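Local atomic coordinates of filamentous hemagglutinin (Bordetella pertussis, PDB entry 1RWR), a protein that serves Bordetella pertussis as a secreted adhesin, its beta-helical secretion domain probably directing export through the two-partner secretion pathway. Residues V167-A172 and G223-K228; A216-A221 and G240-G245; V21-P26 and F48-T53; G29-N34 and A73-A78. All coordinates share one frame; numbering follows the deposited sequence.

Overall arrangement
From the N terminus, interaction 3 comes first: V21-P26 meets F48-T53 and closes a loop that holds G29-N34. Because G29-N34 then pairs with A73-A78, interaction 4 crosses interaction 3, and their centres lie about 10 Å apart; together they bind the first strands of the ten-strand sheet to the mixed sheet at the N-terminal end. Further on, interactions 1 (V167-A172 with G223-K228) and 2 (A216-A221 with G240-G245) also cross, their centres about 9 Å apart; interaction 2 pairs neighbouring strands of another parallel sheet, while interaction 1 joins the bend after strand 166-169 to the chain leading into strand 225-226. The two groups lie on opposite sides of the chain's centre.

Interaction 1 (V167-A172 and G223-K228); sequences VKLQGA and GAMYGK
This is a corner contact between neighbouring turns of the beta-helix, made where strand 166-169 runs out and the chain bends, and where G223-K228 leads into the short strand 225-226. The CA atoms come nearest each other at Gly171 and Gly223, and the backbones meet through CA-H...O contacts and a shared water. Gly223 CA lies 3.3 Å from Gly171 O, with the hydrogen aimed almost straight at the oxygen (163°). One step on, Ala172 CA approaches Ala224 O at 3.1 Å, a more bent contact. A water donates to Gly171 O at 2.8 Å and, weakly, to Gly223 O at 3.1 Å, bridging the two carbonyls. Glycine suits position 223 because Leu169 O, 3.6 Å from Gly223 CA, fills the place a beta carbon would take. Beneath this polar corner the side chains turn inward. Leu169 has CG anti to its carbonyl carbon, and its CD1 meets Met225 CE at 4.1 Å, the two chains crossing at about a right angle. Met225 runs extended to its sulfur and then bends (chi3 -97°), which swings the methyl toward the leucine; an unbranched, flexible thioether suits such a junction. Both side chains also touch Gln243 on strand 240-243, and Met225 reaches Ile184 on the ten-strand sheet. A bend joining coils, with apolar side chains packed inside it, fits the right-handed parallel beta-helix of this secretion domain.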
loop_
_atom_site.group_PDB
_atom_site.type_symbol
_atom_site.label_atom_id
_atom_site.label_comp_id
_atom_site.label_asym_id
_atom_site.label_seq_id
_atom_site.Cartn_x
_atom_site.Cartn_y
_atom_site.Cartn_z
ATOM N N VAL A 167 10.567 -4.279 1.551
ATOM C CA VAL A 167 9.282 -4.619 2.157
ATOM C C VAL A 167 9.456 -5.846 3.045
ATOM O O VAL A 167 10.060 -6.828 2.627
ATOM C CB VAL A 167 8.169 -4.850 1.124
ATOM C CG1 VAL A 167 6.834 -5.156 1.828
ATOM C CG2 VAL A 167 8.029 -3.684 0.210
ATOM N N LYS A 168 8.947 -5.762 4.268
ATOM C CA LYS A 168 8.952 -6.889 5.214
ATOM C C LYS A 168 7.497 -7.262 5.505
ATOM O O LYS A 168 6.692 -6.387 5.848
ATOM C CB LYS A 168 9.691 -6.496 6.469
ATOM C CG LYS A 168 11.185 -6.244 6.149
ATOM C CD LYS A 168 12.001 -5.785 7.311
ATOM C CE LYS A 168 13.533 -5.720 6.944
ATOM N NZ LYS A 168 14.036 -6.320 5.615
ATOM N N LEU A 169 7.172 -8.544 5.336
ATOM C CA LEU A 169 5.817 -9.049 5.510
ATOM C C LEU A 169 5.796 -10.010 6.685
ATOM O O LEU A 169 6.165 -11.181 6.539
ATOM C CB LEU A 169 5.333 -9.729 4.252
ATOM C CG LEU A 169 5.362 -8.872 2.978
ATOM C CD1 LEU A 169 5.190 -9.709 1.730
ATOM C CD2 LEU A 169 4.319 -7.731 3.091
ATOM N N GLN A 170 5.382 -9.490 7.832
ATOM C CA GLN A 170 5.344 -10.239 9.097
ATOM C C GLN A 170 3.931 -10.333 9.686
ATOM O O GLN A 170 3.740 -10.591 10.890
ATOM C CB GLN A 170 6.328 -9.641 10.086
ATOM C CG GLN A 170 7.756 -9.736 9.590
ATOM C CD GLN A 170 8.723 -8.815 10.318
ATOM O OE1 GLN A 170 8.400 -8.227 11.348
ATOM N NE2 GLN A 170 9.928 -8.716 9.786
ATOM N N GLY A 171 2.933 -10.150 8.815
ATOM C CA GLY A 171 1.534 -10.288 9.165
ATOM C C GLY A 171 0.749 -10.478 7.883
ATOM O O GLY A 171 1.274 -10.207 6.797
ATOM N N ALA A 172 -0.480 -10.961 8.006
ATOM C CA ALA A 172 -1.250 -11.377 6.839
ATOM C C ALA A 172 -1.865 -10.196 6.112
ATOM O O ALA A 172 -2.236 -9.188 6.714
ATOM C CB ALA A 172 -2.301 -12.353 7.242
ATOM N N GLY A 223 3.376 -13.863 7.163
ATOM C CA GLY A 223 3.036 -12.960 6.063
ATOM C C GLY A 223 2.210 -13.624 4.967
ATOM O O GLY A 223 2.419 -13.335 3.790
ATOM N N ALA A 224 1.263 -14.477 5.336
ATOM C CA ALA A 224 0.388 -15.122 4.357
ATOM C C ALA A 224 -0.450 -14.067 3.629
ATOM O O ALA A 224 -0.801 -13.053 4.210
ATOM C CB ALA A 224 -0.524 -16.124 5.028
ATOM N N MET A 225 -0.735 -14.312 2.355
ATOM C CA MET A 225 -1.520 -13.381 1.543
ATOM C C MET A 225 -2.646 -14.085 0.813
ATOM O O MET A 225 -2.473 -15.214 0.318
ATOM C CB MET A 225 -0.630 -12.678 0.539
ATOM C CG MET A 225 0.548 -11.984 1.140
ATOM S SD MET A 225 1.558 -11.151 -0.152
ATOM C CE MET A 225 2.627 -12.137 -0.418
ATOM N N TYR A 226 -3.784 -13.394 0.736
ATOM C CA TYR A 226 -4.962 -13.863 0.014
ATOM C C TYR A 226 -5.508 -12.683 -0.789
ATOM O O TYR A 226 -5.959 -11.693 -0.229
ATOM C CB TYR A 226 -5.940 -14.436 1.002
ATOM C CG TYR A 226 -7.283 -14.881 0.448
ATOM C CD1 TYR A 226 -7.349 -15.791 -0.597
ATOM C CD2 TYR A 226 -8.474 -14.430 0.998
ATOM C CE1 TYR A 226 -8.576 -16.209 -1.121
ATOM C CE2 TYR A 226 -9.714 -14.844 0.471
ATOM C CZ TYR A 226 -9.731 -15.746 -0.591
ATOM O OH TYR A 226 -10.898 -16.227 -1.143
ATOM N N GLY A 227 -5.424 -12.776 -2.116
ATOM C CA GLY A 227 -5.807 -11.686 -2.986
ATOM C C GLY A 227 -6.304 -12.188 -4.323
ATOM O O GLY A 227 -6.007 -13.318 -4.730
ATOM N N LYS A 228 -7.114 -11.365 -4.985
ATOM C CA LYS A 228 -7.753 -11.736 -6.248
ATOM C C LYS A 228 -6.705 -12.065 -7.301
ATOM O O LYS A 228 -6.780 -13.078 -7.974
ATOM C CB LYS A 228 -8.721 -10.611 -6.705
ATOM C CG LYS A 228 -9.455 -10.898 -7.990
ATOM C CD LYS A 228 -10.601 -9.939 -8.193
ATOM C CE LYS A 228 -10.122 -8.549 -8.502
ATOM N NZ LYS A 228 -11.289 -7.637 -8.501
HETATM O O HOH W 1 1.709 -10.334 3.989
#

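Interaction 2 (A216-A221 and G240-G245); sequences AIDGTA and GVRQLG
Backbone hydrogen bonds carry most of this parallel pairing, in which Ile217, Asp218 and Gly219 lie beside Val241, Arg242 and Gln243. Arg242 serves Asp218's two neighbours: its N donates to Ile217 O at 2.9 Å, nearly straight at 172°, and its O accepts from Gly219 N at 2.7 Å. Leu244 N continues the ladder to Gly219 O at 3.0 Å, while at the other end, by the corner at Ala216 and Ile217, only weak bonds reach Gly240 O. The ionic part lies on one face of the sheet, where Asp218 and Arg242 run side by side. Arg242 starts anti to its backbone N and bends at chi3 (59°), presenting a side edge of the guanidinium: NE meets Asp218 OD1 at 2.9 Å and NH2 meets OD2 at 3.0 Å. Both oxygens are approached from above the carboxylate plane, the two planes being 33° apart. A third group is amide-based. Gln243 bends back so that OE1 sits 3.4 Å from Gly219 CA, where a side chain at 219 would have to lie, and accepts from Gly245 N; its NE2 donates to Gly223 O. The apolar part is small: on the same inward face as Gln243, the branched Ile217 CB and Val241 CG1 touch at 4.2 Å, and Leu169 packs against Ile217. Parallel strands in register, with like residues stacked from coil to coil on the inner face, are typical of successive beta-helix turns.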
loop_
_atom_site.group_PDB
_atom_site.type_symbol
_atom_site.label_atom_id
_atom_site.label_comp_id
_atom_site.label_asym_id
_atom_site.label_seq_id
_atom_site.Cartn_x
_atom_site.Cartn_y
_atom_site.Cartn_z
ATOM N N ALA A 216 14.819 -8.034 -0.956
ATOM C CA ALA A 216 14.053 -6.813 -1.131
ATOM C C ALA A 216 12.612 -6.937 -0.631
ATOM O O ALA A 216 12.023 -5.958 -0.154
ATOM C CB ALA A 216 14.051 -6.439 -2.598
ATOM N N ILE A 217 12.060 -8.137 -0.752
ATOM C CA ILE A 217 10.770 -8.503 -0.144
ATOM C C ILE A 217 11.110 -9.700 0.717
ATOM O O ILE A 217 11.699 -10.683 0.221
ATOM C CB ILE A 217 9.705 -8.885 -1.192
ATOM C CG1 ILE A 217 9.450 -7.702 -2.131
ATOM C CG2 ILE A 217 8.433 -9.371 -0.502
ATOM C CD1 ILE A 217 8.544 -7.957 -3.301
ATOM N N ASP A 218 10.762 -9.627 1.983
ATOM C CA ASP A 218 10.994 -10.721 2.899
ATOM C C ASP A 218 9.762 -10.958 3.735
ATOM O O ASP A 218 9.443 -10.164 4.585
ATOM C CB ASP A 218 12.198 -10.383 3.769
ATOM C CG ASP A 218 12.742 -11.567 4.506
ATOM O OD1 ASP A 218 12.234 -12.683 4.351
ATOM O OD2 ASP A 218 13.694 -11.420 5.315
ATOM N N GLY A 219 9.046 -12.036 3.416
ATOM C CA GLY A 219 7.863 -12.447 4.153
ATOM C C GLY A 219 8.149 -13.698 4.970
ATOM O O GLY A 219 8.715 -14.643 4.470
ATOM N N THR A 220 7.760 -13.686 6.226
ATOM C CA THR A 220 7.827 -14.863 7.101
ATOM C C THR A 220 6.569 -15.695 6.978
ATOM O O THR A 220 5.644 -15.327 6.300
ATOM C CB THR A 220 7.973 -14.420 8.568
ATOM O OG1 THR A 220 6.824 -13.687 8.977
ATOM C CG2 THR A 220 9.105 -13.420 8.775
ATOM N N ALA A 221 6.517 -16.799 7.717
ATOM C CA ALA A 221 5.320 -17.623 7.730
ATOM C C ALA A 221 4.085 -16.824 8.103
ATOM O O ALA A 221 3.010 -17.151 7.641
ATOM C CB ALA A 221 5.494 -18.805 8.688
ATOM N N GLY A 240 16.685 -10.409 -3.558
ATOM C CA GLY A 240 15.771 -11.534 -3.612
ATOM C C GLY A 240 14.365 -11.222 -3.199
ATOM O O GLY A 240 14.106 -10.235 -2.518
ATOM N N VAL A 241 13.438 -12.062 -3.628
ATOM C CA VAL A 241 12.114 -12.121 -3.065
ATOM C C VAL A 241 11.996 -13.410 -2.277
ATOM O O VAL A 241 12.092 -14.483 -2.852
ATOM C CB VAL A 241 11.032 -12.151 -4.158
ATOM C CG1 VAL A 241 9.644 -12.329 -3.525
ATOM C CG2 VAL A 241 11.089 -10.904 -4.980
ATOM N N ARG A 242 11.830 -13.286 -0.979
ATOM C CA ARG A 242 11.584 -14.418 -0.104
ATOM C C ARG A 242 10.208 -14.228 0.492
ATOM O O ARG A 242 9.924 -13.231 1.149
ATOM C CB ARG A 242 12.603 -14.525 1.003
ATOM C CG ARG A 242 12.337 -15.754 1.908
ATOM C CD ARG A 242 13.483 -16.109 2.797
ATOM N NE ARG A 242 13.856 -15.022 3.697
ATOM C CZ ARG A 242 14.888 -15.071 4.522
ATOM N NH1 ARG A 242 15.653 -16.150 4.553
ATOM N NH2 ARG A 242 15.169 -14.037 5.306
ATOM N N GLN A 243 9.356 -15.203 0.294
ATOM C CA GLN A 243 8.005 -15.136 0.819
ATOM C C GLN A 243 7.620 -16.520 1.267
ATOM O O GLN A 243 7.165 -17.340 0.450
ATOM C CB GLN A 243 7.038 -14.604 -0.247
ATOM C CG GLN A 243 5.501 -14.580 0.118
ATOM C CD GLN A 243 5.085 -14.043 1.524
ATOM O OE1 GLN A 243 5.624 -14.442 2.548
ATOM N NE2 GLN A 243 4.066 -13.197 1.563
ATOM N N LEU A 244 7.830 -16.773 2.562
ATOM C CA LEU A 244 7.516 -18.060 3.165
ATOM C C LEU A 244 6.065 -18.161 3.623
ATOM O O LEU A 244 5.582 -19.279 3.879
ATOM C CB LEU A 244 8.433 -18.321 4.343
ATOM C CG LEU A 244 9.933 -18.190 4.095
ATOM C CD1 LEU A 244 10.695 -18.540 5.354
ATOM C CD2 LEU A 244 10.336 -19.064 2.949
ATOM N N GLY A 245 5.389 -17.021 3.753
ATOM C CA GLY A 245 3.943 -16.961 3.987
ATOM C C GLY A 245 3.158 -17.554 2.819
ATOM O O GLY A 245 3.493 -17.275 1.680
#

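Interaction 3 (V21-P26 and F48-T53); sequences VNIADP and FNNGLT
Phe48 opens the contact as the partner of Val21 in a parallel bridge, its ring directed to the same face of the sheet as the valine side chain. Ring atom CD1 lies 4.1 Å from Val21 CB and 4.0 Å from Ile23 CG2, the latter methyl standing at the ring edge, near its plane. Ile76, on the ten-strand sheet, touches both Phe48 and Ile23, so the ring belongs to the interior. Asn49 follows, and its N donates to Val21 O at 2.8 Å, in the carbonyl plane; the same oxygen takes a weak bond from Ile23 N, closing an inverse gamma turn centred on Asn22. The Asn49 side chain, anti to its backbone N, runs alongside that of Asn22, with the amide planes 46° apart. Its ND2 gives a bent bond of 2.9 Å to Asn22 OD1 and a second to Thr64 O. Beside them, Ile23 holds CG1 between its backbone N and carbonyl carbon, the crowded position (chi1 58°), which brings CG1 to 3.4 Å from Asn49 O. Asn50 comes next: its OD1 lies 3.7 Å from Ile23 CD1 but bonds to Ala73 N, and its ND2 to Lys97 O. At Gly51 the strand has ended, and Gly51 N donates to Asn49 OD1 at 3.0 Å, completing an Asx turn. Asparagine suits these buried places because one small uncharged amide both donates and accepts: Asn49 joins a neighbouring side chain, a distant carbonyl and its own turn, so the buried Asn49 amide has partners for both its N-H and its carbonyl without a charge being buried there.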
loop_
_atom_site.group_PDB
_atom_site.type_symbol
_atom_site.label_atom_id
_atom_site.label_comp_id
_atom_site.label_asym_id
_atom_site.label_seq_id
_atom_site.Cartn_x
_atom_site.Cartn_y
_atom_site.Cartn_z
ATOM N N VAL A 21 -9.250 14.555 9.151
ATOM C CA VAL A 21 -8.385 15.293 8.262
ATOM C C VAL A 21 -9.260 16.041 7.283
ATOM O O VAL A 21 -9.918 15.416 6.433
ATOM C CB VAL A 21 -7.426 14.361 7.484
ATOM C CG1 VAL A 21 -6.556 15.173 6.558
ATOM C CG2 VAL A 21 -6.574 13.541 8.441
ATOM N N ASN A 22 -9.303 17.370 7.433
ATOM C CA ASN A 22 -9.871 18.240 6.411
ATOM C C ASN A 22 -8.832 18.423 5.300
ATOM O O ASN A 22 -8.026 19.341 5.314
ATOM C CB ASN A 22 -10.343 19.574 7.007
ATOM C CG ASN A 22 -11.665 19.448 7.706
ATOM O OD1 ASN A 22 -12.427 18.527 7.433
ATOM N ND2 ASN A 22 -11.950 20.373 8.652
ATOM N N ILE A 23 -8.885 17.491 4.347
ATOM C CA ILE A 23 -7.990 17.443 3.222
ATOM C C ILE A 23 -8.075 18.737 2.400
ATOM O O ILE A 23 -9.096 19.434 2.437
ATOM C CB ILE A 23 -8.304 16.220 2.311
ATOM C CG1 ILE A 23 -9.750 16.234 1.778
ATOM C CG2 ILE A 23 -8.081 14.895 3.052
ATOM C CD1 ILE A 23 -9.965 15.205 0.631
ATOM N N ALA A 24 -7.004 19.016 1.669
ATOM C CA ALA A 24 -6.921 20.131 0.747
ATOM C C ALA A 24 -7.869 19.977 -0.415
ATOM O O ALA A 24 -8.178 18.866 -0.870
ATOM C CB ALA A 24 -5.472 20.289 0.239
ATOM N N ASP A 25 -8.329 21.110 -0.933
ATOM C CA ASP A 25 -9.163 21.082 -2.144
ATOM C C ASP A 25 -8.398 20.353 -3.248
ATOM O O ASP A 25 -7.217 20.639 -3.459
ATOM C CB ASP A 25 -9.490 22.516 -2.561
ATOM C CG ASP A 25 -10.694 22.626 -3.437
ATOM O OD1 ASP A 25 -11.540 21.700 -3.439
ATOM O OD2 ASP A 25 -10.866 23.659 -4.155
ATOM N N PRO A 26 -9.008 19.392 -3.937
ATOM C CA PRO A 26 -8.310 18.691 -5.010
ATOM C C PRO A 26 -8.035 19.570 -6.210
ATOM O O PRO A 26 -8.715 20.591 -6.443
ATOM C CB PRO A 26 -9.272 17.564 -5.422
ATOM C CG PRO A 26 -10.582 18.009 -4.976
ATOM C CD PRO A 26 -10.348 18.810 -3.691
ATOM N N PHE A 48 -10.823 10.726 6.790
ATOM C CA PHE A 48 -10.509 11.695 5.765
ATOM C C PHE A 48 -11.802 12.363 5.325
ATOM O O PHE A 48 -12.730 11.696 4.895
ATOM C CB PHE A 48 -9.852 11.040 4.547
ATOM C CG PHE A 48 -8.492 10.521 4.816
ATOM C CD1 PHE A 48 -7.397 11.349 4.747
ATOM C CD2 PHE A 48 -8.326 9.185 5.176
ATOM C CE1 PHE A 48 -6.107 10.830 5.002
ATOM C CE2 PHE A 48 -7.090 8.691 5.441
ATOM C CZ PHE A 48 -5.977 9.505 5.353
ATOM N N ASN A 49 -11.866 13.680 5.436
ATOM C CA ASN A 49 -13.136 14.381 5.194
ATOM C C ASN A 49 -13.263 14.778 3.743
ATOM O O ASN A 49 -12.774 15.808 3.336
ATOM C CB ASN A 49 -13.300 15.596 6.129
ATOM C CG ASN A 49 -14.704 16.205 6.073
ATOM O OD1 ASN A 49 -15.527 15.850 5.211
ATOM N ND2 ASN A 49 -14.977 17.148 6.979
ATOM N N ASN A 50 -13.947 13.940 2.967
ATOM C CA ASN A 50 -14.227 14.234 1.559
ATOM C C ASN A 50 -15.708 14.589 1.366
ATOM O O ASN A 50 -16.336 14.213 0.344
ATOM C CB ASN A 50 -13.863 13.025 0.712
ATOM C CG ASN A 50 -13.548 13.354 -0.741
ATOM O OD1 ASN A 50 -13.169 14.473 -1.106
ATOM N ND2 ASN A 50 -13.623 12.315 -1.580
ATOM N N GLY A 51 -16.250 15.293 2.363
ATOM C CA GLY A 51 -17.666 15.597 2.436
ATOM C C GLY A 51 -17.971 17.044 2.092
ATOM O O GLY A 51 -17.294 17.938 2.534
ATOM N N LEU A 52 -18.974 17.245 1.248
ATOM C CA LEU A 52 -19.539 18.576 0.983
ATOM C C LEU A 52 -20.727 18.908 1.872
ATOM O O LEU A 52 -21.191 20.061 1.883
ATOM C CB LEU A 52 -19.954 18.665 -0.488
ATOM C CG LEU A 52 -18.857 18.511 -1.529
ATOM C CD1 LEU A 52 -19.444 18.615 -2.937
ATOM C CD2 LEU A 52 -17.726 19.511 -1.381
ATOM N N THR A 53 -21.203 17.917 2.618
ATOM C CA THR A 53 -22.298 18.080 3.551
ATOM C C THR A 53 -21.942 17.516 4.905
ATOM O O THR A 53 -21.090 16.627 5.026
ATOM C CB THR A 53 -23.548 17.368 3.033
ATOM O OG1 THR A 53 -23.301 15.965 2.898
ATOM C CG2 THR A 53 -23.880 17.844 1.602
#

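Interaction 4 (G29-N34 and A73-A78); sequences GGVSHN and ASAILA
His33 and Leu77 are paired on adjacent parallel strands and point the same way, side by side on one face, each with CG anti to the backbone N (chi1 -170° for His33). Leu77 CD2 rests over one imidazole face, 3.7 Å from the His33 ring centroid and only 16° off its normal, a CH-pi contact; His33 NE2 bonds to Glu79 OE1, which helps set the ring. On the opposite face Asn34 turns its CG beside the backbone N (chi1 -61°), folding ND2 back over the strand to meet Ser32 OG at 2.9 Å and Leu77 O at 3.1 Å. Leu77 O thus has two donors, the other being Asn34 N at 2.8 Å. Such in-register strands from successive coils form the parallel sheet of the beta-helix. Ser32 OG, anti to its backbone N, also bonds to Ala24 O, and Asn34 OD1 to Thr9 OG1 and Ala24 N, so both small polar side chains tie the strand to earlier chain. At the bend, Gly30 adopts a positive phi, easy for glycine, and its O receives Ser74 N at 2.8 Å and Ala75 N at 3.2 Å. Ser74 OG, in the crowded position between its backbone N and carbonyl carbon, is 2.6 Å from a water that donates to Gly29 O.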
loop_
_atom_site.group_PDB
_atom_site.type_symbol
_atom_site.label_atom_id
_atom_site.label_comp_id
_atom_site.label_asym_id
_atom_site.label_seq_id
_atom_site.Cartn_x
_atom_site.Cartn_y
_atom_site.Cartn_z
ATOM N N GLY A 29 -7.523 17.367 -11.701
ATOM C CA GLY A 29 -7.545 15.941 -11.906
ATOM C C GLY A 29 -8.101 15.125 -10.745
ATOM O O GLY A 29 -8.072 13.930 -10.813
ATOM N N GLY A 30 -8.617 15.781 -9.715
ATOM C CA GLY A 30 -9.264 15.154 -8.595
ATOM C C GLY A 30 -8.329 14.735 -7.495
ATOM O O GLY A 30 -8.753 14.064 -6.546
ATOM N N VAL A 31 -7.069 15.118 -7.577
ATOM C CA VAL A 31 -6.100 14.704 -6.541
ATOM C C VAL A 31 -6.017 15.751 -5.422
ATOM O O VAL A 31 -5.708 16.919 -5.666
ATOM C CB VAL A 31 -4.682 14.511 -7.153
ATOM C CG1 VAL A 31 -3.635 14.212 -6.063
ATOM C CG2 VAL A 31 -4.694 13.433 -8.232
ATOM N N SER A 32 -6.199 15.325 -4.181
ATOM C CA SER A 32 -6.002 16.175 -3.028
ATOM C C SER A 32 -4.621 15.830 -2.471
ATOM O O SER A 32 -4.412 14.711 -2.008
ATOM C CB SER A 32 -7.077 15.914 -1.992
ATOM O OG SER A 32 -6.821 16.606 -0.770
ATOM N N HIS A 33 -3.692 16.783 -2.554
ATOM C CA HIS A 33 -2.306 16.590 -2.142
ATOM C C HIS A 33 -2.122 17.231 -0.772
ATOM O O HIS A 33 -2.168 18.452 -0.617
ATOM C CB HIS A 33 -1.366 17.186 -3.201
ATOM C CG HIS A 33 0.066 16.833 -3.004
ATOM N ND1 HIS A 33 1.022 17.029 -3.975
ATOM C CD2 HIS A 33 0.712 16.306 -1.931
ATOM C CE1 HIS A 33 2.192 16.618 -3.520
ATOM N NE2 HIS A 33 2.033 16.173 -2.280
ATOM N N ASN A 34 -1.962 16.387 0.241
ATOM C CA ASN A 34 -1.872 16.818 1.612
ATOM C C ASN A 34 -0.474 16.544 2.138
ATOM O O ASN A 34 -0.031 15.393 2.136
ATOM C CB ASN A 34 -2.871 16.048 2.438
ATOM C CG ASN A 34 -4.280 16.295 1.979
ATOM O OD1 ASN A 34 -4.858 17.323 2.362
ATOM N ND2 ASN A 34 -4.795 15.453 1.032
ATOM N N ALA A 73 -12.517 14.986 -3.834
ATOM C CA ALA A 73 -11.386 14.289 -4.393
ATOM C C ALA A 73 -11.733 12.917 -4.964
ATOM O O ALA A 73 -12.525 12.185 -4.401
ATOM C CB ALA A 73 -10.302 14.119 -3.274
ATOM N N SER A 74 -11.046 12.539 -6.027
ATOM C CA SER A 74 -10.983 11.133 -6.454
ATOM C C SER A 74 -9.767 10.356 -5.912
ATOM O O SER A 74 -9.809 9.142 -5.861
ATOM C CB SER A 74 -11.111 11.011 -7.974
ATOM O OG SER A 74 -10.174 11.819 -8.603
ATOM N N ALA A 75 -8.726 11.055 -5.456
ATOM C CA ALA A 75 -7.526 10.448 -4.872
ATOM C C ALA A 75 -7.058 11.388 -3.772
ATOM O O ALA A 75 -6.999 12.586 -3.966
ATOM C CB ALA A 75 -6.425 10.276 -5.908
ATOM N N ILE A 76 -6.745 10.827 -2.617
ATOM C CA ILE A 76 -6.277 11.579 -1.481
ATOM C C ILE A 76 -4.869 11.055 -1.180
ATOM O O ILE A 76 -4.682 9.886 -0.861
ATOM C CB ILE A 76 -7.225 11.348 -0.265
ATOM C CG1 ILE A 76 -8.650 11.914 -0.534
ATOM C CG2 ILE A 76 -6.657 12.027 0.989
ATOM C CD1 ILE A 76 -9.724 11.413 0.408
ATOM N N LEU A 77 -3.886 11.939 -1.355
ATOM C CA LEU A 77 -2.509 11.687 -1.061
ATOM C C LEU A 77 -2.125 12.396 0.230
ATOM O O LEU A 77 -2.351 13.605 0.369
ATOM C CB LEU A 77 -1.686 12.313 -2.171
ATOM C CG LEU A 77 -0.171 12.336 -2.030
ATOM C CD1 LEU A 77 0.457 10.941 -1.901
ATOM C CD2 LEU A 77 0.374 13.046 -3.266
ATOM N N ALA A 78 -1.556 11.646 1.154
ATOM C CA ALA A 78 -0.961 12.151 2.362
ATOM C C ALA A 78 0.524 11.882 2.224
ATOM O O ALA A 78 0.923 10.721 2.174
ATOM C CB ALA A 78 -1.516 11.388 3.609
HETATM O O HOH W 2 -10.982 12.417 -11.037
#